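Local coordinates for protein 2-pyrone-4,6-dicarboxylic acid hydrolase, putative (Pseudomonas putida, PDB 2FFI) that probably hydrolyses the lactone ring of 2-pyrone-4,6-dicarboxylate, as a putative lactonase of the TIM-barrel amidohydrolase family, at residues 238-241 against 242-245; 244-247 against 248-252. All coordinates share one frame; numbering follows the deposited sequence.

Interaction 1: 238-241 against 242-245; sequences PHTQ and HESE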
ATOM      1  N   PRO A 238       1.191  -8.207   8.539  1.00 11.04           N
ATOM      2  CA  PRO A 238       0.725  -9.493   9.055  1.00 11.62           C
ATOM      3  C   PRO A 238      -0.799  -9.626   9.043  1.00 12.72           C
ATOM      4  O   PRO A 238      -1.360 -10.479   9.734  1.00 11.56           O
ATOM      5  CB  PRO A 238       1.298  -9.504  10.451  1.00  8.77           C
ATOM      6  CG  PRO A 238       1.132  -8.088  10.856  1.00  8.21           C
ATOM      7  CD  PRO A 238       1.585  -7.316   9.648  1.00  9.67           C
ATOM      8  N   HIS A 239      -1.449  -8.790   8.238  1.00 13.90           N
ATOM      9  CA  HIS A 239      -2.902  -8.781   8.126  1.00 15.39           C
ATOM     10  C   HIS A 239      -3.486  -8.412   9.493  1.00 16.00           C
ATOM     11  O   HIS A 239      -3.928  -9.282  10.236  1.00 16.95           O
ATOM     12  CB  HIS A 239      -3.415 -10.163   7.692  1.00 13.30           C
ATOM     13  CG  HIS A 239      -2.544 -10.842   6.683  1.00 13.13           C
ATOM     14  ND1 HIS A 239      -1.499 -11.667   7.040  1.00 11.86           N
ATOM     15  CD2 HIS A 239      -2.524 -10.778   5.329  1.00 11.97           C
ATOM     16  CE1 HIS A 239      -0.872 -12.078   5.953  1.00 10.62           C
ATOM     17  NE2 HIS A 239      -1.474 -11.553   4.902  1.00 11.36           N
ATOM     18  N   THR A 240      -3.480  -7.123   9.827  1.00 16.93           N
ATOM     19  CA  THR A 240      -4.007  -6.676  11.119  1.00 18.21           C
ATOM     20  C   THR A 240      -5.537  -6.746  11.166  1.00 18.71           C
ATOM     21  O   THR A 240      -6.204  -6.430  10.183  1.00 19.50           O
ATOM     22  CB  THR A 240      -3.513  -5.229  11.488  1.00 16.74           C
ATOM     23  OG1 THR A 240      -3.624  -4.384  10.345  1.00 16.81           O
ATOM     24  CG2 THR A 240      -2.052  -5.246  11.972  1.00 14.43           C
ATOM     25  N   GLN A 241      -6.066  -7.176  12.315  1.00 19.70           N
ATOM     26  CA  GLN A 241      -7.513  -7.337  12.560  1.00 20.41           C
ATOM     27  C   GLN A 241      -8.087  -8.547  11.822  1.00 19.27           C
ATOM     28  O   GLN A 241      -9.296  -8.743  11.754  1.00 17.47           O
ATOM     29  CB  GLN A 241      -8.272  -6.050  12.178  1.00 20.53           C
ATOM     30  CG  GLN A 241      -8.393  -5.050  13.329  1.00 23.09           C
ATOM     31  CD  GLN A 241      -8.275  -3.592  12.890  1.00 25.55           C
ATOM     32  OE1 GLN A 241      -9.197  -3.030  12.291  1.00 26.18           O
ATOM     33  NE2 GLN A 241      -7.124  -2.978  13.179  1.00 25.79           N
ATOM     34  N   HIS A 242      -7.191  -9.364  11.285  1.00 20.64           N
ATOM     35  CA  HIS A 242      -7.568 -10.555  10.535  1.00 21.12           C
ATOM     36  C   HIS A 242      -6.456 -11.591  10.666  1.00 21.62           C
ATOM     37  O   HIS A 242      -6.287 -12.419   9.789  1.00 24.16           O
ATOM     38  CB  HIS A 242      -7.774 -10.205   9.050  1.00 21.58           C
ATOM     39  CG  HIS A 242      -8.858  -9.197   8.801  1.00 23.15           C
ATOM     40  ND1 HIS A 242     -10.181  -9.550   8.625  1.00 23.75           N
ATOM     41  CD2 HIS A 242      -8.817  -7.844   8.714  1.00 23.36           C
ATOM     42  CE1 HIS A 242     -10.908  -8.460   8.439  1.00 23.13           C
ATOM     43  NE2 HIS A 242     -10.104  -7.412   8.488  1.00 24.61           N
ATOM     44  N   GLU A 243      -5.707 -11.545  11.761  1.00 21.74           N
ATOM     45  CA  GLU A 243      -4.608 -12.480  11.967  1.00 22.45           C
ATOM     46  C   GLU A 243      -5.113 -13.910  12.065  1.00 24.79           C
ATOM     47  O   GLU A 243      -4.479 -14.859  11.570  1.00 25.78           O
ATOM     48  CB  GLU A 243      -3.844 -12.146  13.251  1.00 21.36           C
ATOM     49  CG  GLU A 243      -3.207 -10.755  13.302  1.00 19.37           C
ATOM     50  CD  GLU A 243      -4.200  -9.628  13.595  1.00 17.41           C
ATOM     51  OE1 GLU A 243      -3.745  -8.495  13.816  1.00 18.03           O
ATOM     52  OE2 GLU A 243      -5.425  -9.858  13.605  1.00 15.58           O
ATOM     53  N   SER A 244      -6.270 -14.055  12.698  1.00 25.48           N
ATOM     54  CA  SER A 244      -6.879 -15.362  12.916  1.00 25.97           C
ATOM     55  C   SER A 244      -7.354 -16.033  11.645  1.00 26.16           C
ATOM     56  O   SER A 244      -7.341 -17.255  11.534  1.00 26.22           O
ATOM     57  CB  SER A 244      -8.069 -15.202  13.854  1.00 25.87           C
ATOM     58  OG  SER A 244      -7.761 -14.281  14.883  1.00 28.34           O
ATOM     59  N   GLU A 245      -7.769 -15.220  10.685  1.00 26.28           N
ATOM     60  CA  GLU A 245      -8.298 -15.734   9.433  1.00 26.70           C
ATOM     61  C   GLU A 245      -7.307 -15.770   8.257  1.00 25.80           C
ATOM     62  O   GLU A 245      -7.394 -16.656   7.394  1.00 25.52           O
ATOM     63  CB  GLU A 245      -9.506 -14.895   9.027  1.00 28.20           C
ATOM     64  CG  GLU A 245     -10.466 -14.575  10.160  1.00 30.57           C
ATOM     65  CD  GLU A 245     -10.862 -13.106  10.161  1.00 32.51           C
ATOM     66  OE1 GLU A 245     -11.359 -12.620   9.113  1.00 31.68           O
ATOM     67  OE2 GLU A 245     -10.680 -12.444  11.212  1.00 33.01           O
TER

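Interaction 2: 244-247 against 248-252; sequences SEVS and FGSAV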
ATOM      1  N   SER A 244      -6.270 -14.055  12.698  1.00 25.48           N
ATOM      2  CA  SER A 244      -6.879 -15.362  12.916  1.00 25.97           C
ATOM      3  C   SER A 244      -7.354 -16.033  11.645  1.00 26.16           C
ATOM      4  O   SER A 244      -7.341 -17.255  11.534  1.00 26.22           O
ATOM      5  CB  SER A 244      -8.069 -15.202  13.854  1.00 25.87           C
ATOM      6  OG  SER A 244      -7.761 -14.281  14.883  1.00 28.34           O
ATOM      7  N   GLU A 245      -7.769 -15.220  10.685  1.00 26.28           N
ATOM      8  CA  GLU A 245      -8.298 -15.734   9.433  1.00 26.70           C
ATOM      9  C   GLU A 245      -7.307 -15.770   8.257  1.00 25.80           C
ATOM     10  O   GLU A 245      -7.394 -16.656   7.394  1.00 25.52           O
ATOM     11  CB  GLU A 245      -9.506 -14.895   9.027  1.00 28.20           C
ATOM     12  CG  GLU A 245     -10.466 -14.575  10.160  1.00 30.57           C
ATOM     13  CD  GLU A 245     -10.862 -13.106  10.161  1.00 32.51           C
ATOM     14  OE1 GLU A 245     -11.359 -12.620   9.113  1.00 31.68           O
ATOM     15  OE2 GLU A 245     -10.680 -12.444  11.212  1.00 33.01           O
ATOM     16  N   VAL A 246      -6.376 -14.814   8.240  1.00 22.60           N
ATOM     17  CA  VAL A 246      -5.415 -14.682   7.156  1.00 19.01           C
ATOM     18  C   VAL A 246      -3.950 -14.846   7.503  1.00 17.19           C
ATOM     19  O   VAL A 246      -3.503 -14.492   8.601  1.00 19.29           O
ATOM     20  CB  VAL A 246      -5.574 -13.305   6.478  1.00 19.57           C
ATOM     21  CG1 VAL A 246      -4.770 -13.252   5.190  1.00 19.18           C
ATOM     22  CG2 VAL A 246      -7.049 -13.025   6.211  1.00 17.92           C
ATOM     23  N   SER A 247      -3.208 -15.381   6.537  1.00 14.18           N
ATOM     24  CA  SER A 247      -1.763 -15.594   6.649  1.00 11.57           C
ATOM     25  C   SER A 247      -1.164 -15.307   5.274  1.00  8.94           C
ATOM     26  O   SER A 247      -1.877 -15.244   4.275  1.00  4.87           O
ATOM     27  CB  SER A 247      -1.452 -17.041   7.030  1.00 13.88           C
ATOM     28  OG  SER A 247      -1.781 -17.934   5.970  1.00 14.07           O
ATOM     29  N   PHE A 248       0.148 -15.124   5.224  1.00  8.01           N
ATOM     30  CA  PHE A 248       0.805 -14.849   3.957  1.00  7.58           C
ATOM     31  C   PHE A 248       0.370 -15.885   2.915  1.00  7.30           C
ATOM     32  O   PHE A 248       0.022 -15.541   1.783  1.00  8.95           O
ATOM     33  CB  PHE A 248       2.325 -14.886   4.131  1.00  8.77           C
ATOM     34  CG  PHE A 248       3.054 -13.953   3.205  1.00  7.36           C
ATOM     35  CD1 PHE A 248       3.575 -12.747   3.666  1.00  6.02           C
ATOM     36  CD2 PHE A 248       3.171 -14.263   1.860  1.00  5.85           C
ATOM     37  CE1 PHE A 248       4.184 -11.870   2.784  1.00  8.49           C
ATOM     38  CE2 PHE A 248       3.774 -13.397   0.978  1.00  7.01           C
ATOM     39  CZ  PHE A 248       4.286 -12.201   1.428  1.00  6.93           C
ATOM     40  N   GLY A 249       0.381 -17.155   3.296  1.00  6.46           N
ATOM     41  CA  GLY A 249      -0.048 -18.182   2.366  1.00  7.27           C
ATOM     42  C   GLY A 249      -1.497 -18.066   1.920  1.00  9.06           C
ATOM     43  O   GLY A 249      -1.787 -18.216   0.732  1.00  9.72           O
ATOM     44  N   SER A 250      -2.417 -17.810   2.857  1.00 10.87           N
ATOM     45  CA  SER A 250      -3.831 -17.689   2.508  1.00  9.80           C
ATOM     46  C   SER A 250      -4.034 -16.459   1.638  1.00 12.25           C
ATOM     47  O   SER A 250      -4.997 -16.384   0.879  1.00 14.78           O
ATOM     48  CB  SER A 250      -4.710 -17.590   3.756  1.00 10.94           C
ATOM     49  OG  SER A 250      -4.780 -16.283   4.292  1.00 10.74           O
ATOM     50  N   ALA A 251      -3.120 -15.494   1.728  1.00 12.20           N
ATOM     51  CA  ALA A 251      -3.223 -14.297   0.914  1.00 11.18           C
ATOM     52  C   ALA A 251      -2.787 -14.613  -0.524  1.00 12.69           C
ATOM     53  O   ALA A 251      -3.434 -14.183  -1.480  1.00 11.98           O
ATOM     54  CB  ALA A 251      -2.363 -13.198   1.508  1.00 12.29           C
ATOM     55  N   VAL A 252      -1.694 -15.365  -0.678  1.00 13.30           N
ATOM     56  CA  VAL A 252      -1.190 -15.743  -2.012  1.00 13.15           C
ATOM     57  C   VAL A 252      -2.226 -16.639  -2.720  1.00 13.95           C
ATOM     58  O   VAL A 252      -2.518 -16.483  -3.905  1.00 11.36           O
ATOM     59  CB  VAL A 252       0.164 -16.507  -1.893  1.00 12.17           C
ATOM     60  CG1 VAL A 252       0.702 -16.844  -3.268  1.00 11.21           C
ATOM     61  CG2 VAL A 252       1.161 -15.671  -1.114  1.00 12.45           C
TER

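Interaction 1: 238-241 against 242-245
Pro-238, preceded by a cis peptide bond, meets the acidic side chain of Glu-243 through its carbonyl: Pro-238 O lies 4.0 Å from Glu-243 CG. The ring of this proline also packs on Tyr-38. At His-239 the carbonyl does the work, its O accepting a weak hydrogen bond from His-242 N at 3.4 Å. That bond closes a type II beta turn from His-239 to His-242, in the loop that leads from strand 231-234 of the TIM-barrel fold to helix 248-258. Thr-240 CA, in the turn, sits 3.3 Å from Glu-243 OE1, and a bound phosphate ion lies near its side chain. Gln-241 offers its backbone N-H to Glu-243 OE1 at 3.1 Å, reaching the oxygen from above the carboxylate plane, 37° out of it. The bend at chi2 (77°) folds the Glu-243 carboxylate back toward the Gln-241 amide, and Tyr-38 OH also bonds OE1, giving this oxygen two partners. Gln-241 O stands over one face of the His-242 ring. The same ring uses its edge elsewhere: His-242 ND1 points in plane at Glu-245 OE1, a nearly straight but weak bond of 3.3 Å.

Interaction 2: 244-247 against 248-252
Ser-247 and Ser-250 bond reciprocally, side chain to backbone, in a capping box at the start of helix 248-258, with Ser-247 as the N-cap. Of the two bonds that define the box, one runs from Ser-250 N to Ser-247 OG at 3.2 Å and is nearly straight. The other returns from Ser-247 N to Ser-250 OG at 2.9 Å and is equally straight. Both hydroxyls stand between their own backbone N and carbonyl carbon (chi1 68° in Ser-247, 82° in Ser-250), which turns each oxygen to the other residue's amide. The first turn of a helix has amides without carbonyl partners earlier in the helix, and Ser-247 OG supplies an acceptor for one of them. Replacing Ser-247 by alanine removes OG and would probably leave the Ser-250 amide without its capping acceptor, so that the start of the helix is held less firmly.

Backbone bonding continues the winding: Ala-251 N donates to Ser-247 O at 2.8 Å, and Val-252 N to Phe-248 O.

Apolar contact is slighter. The CB of Phe-248 points away from segment 244-247, and its ring packs on Tyr-45, Gln-48 and Leu-49 of helix 42-51 and meets the ring of His-52. Val-246 places CG1 anti to its backbone N (chi1 -169°), beside Ser-250 OG. From there Val-246 CG1 reaches the methyl of Ala-251, with 4.4 Å to its CB.

In the fold
Interactions 1 and 2 follow one another along the same connection from strand 231-234 to helix 248-258, sharing Ser-244 and Glu-245, with centres about 8 Å apart. Both are partly buried and lie well away from the centre of the chain. The 238-245 contact is a loop folding on itself, where a carboxylate holds a turn and Tyr-38 ties it to another loop; the 244-252 contact starts a regular helix with neutral hydroxyls and amides. Each has a buried part: Pro-238 and His-239 in the first, Phe-248 and Ala-251 in the second. The two meet at the His-239 ring, which packs against Val-246, Ser-247, Phe-248 and Ala-251.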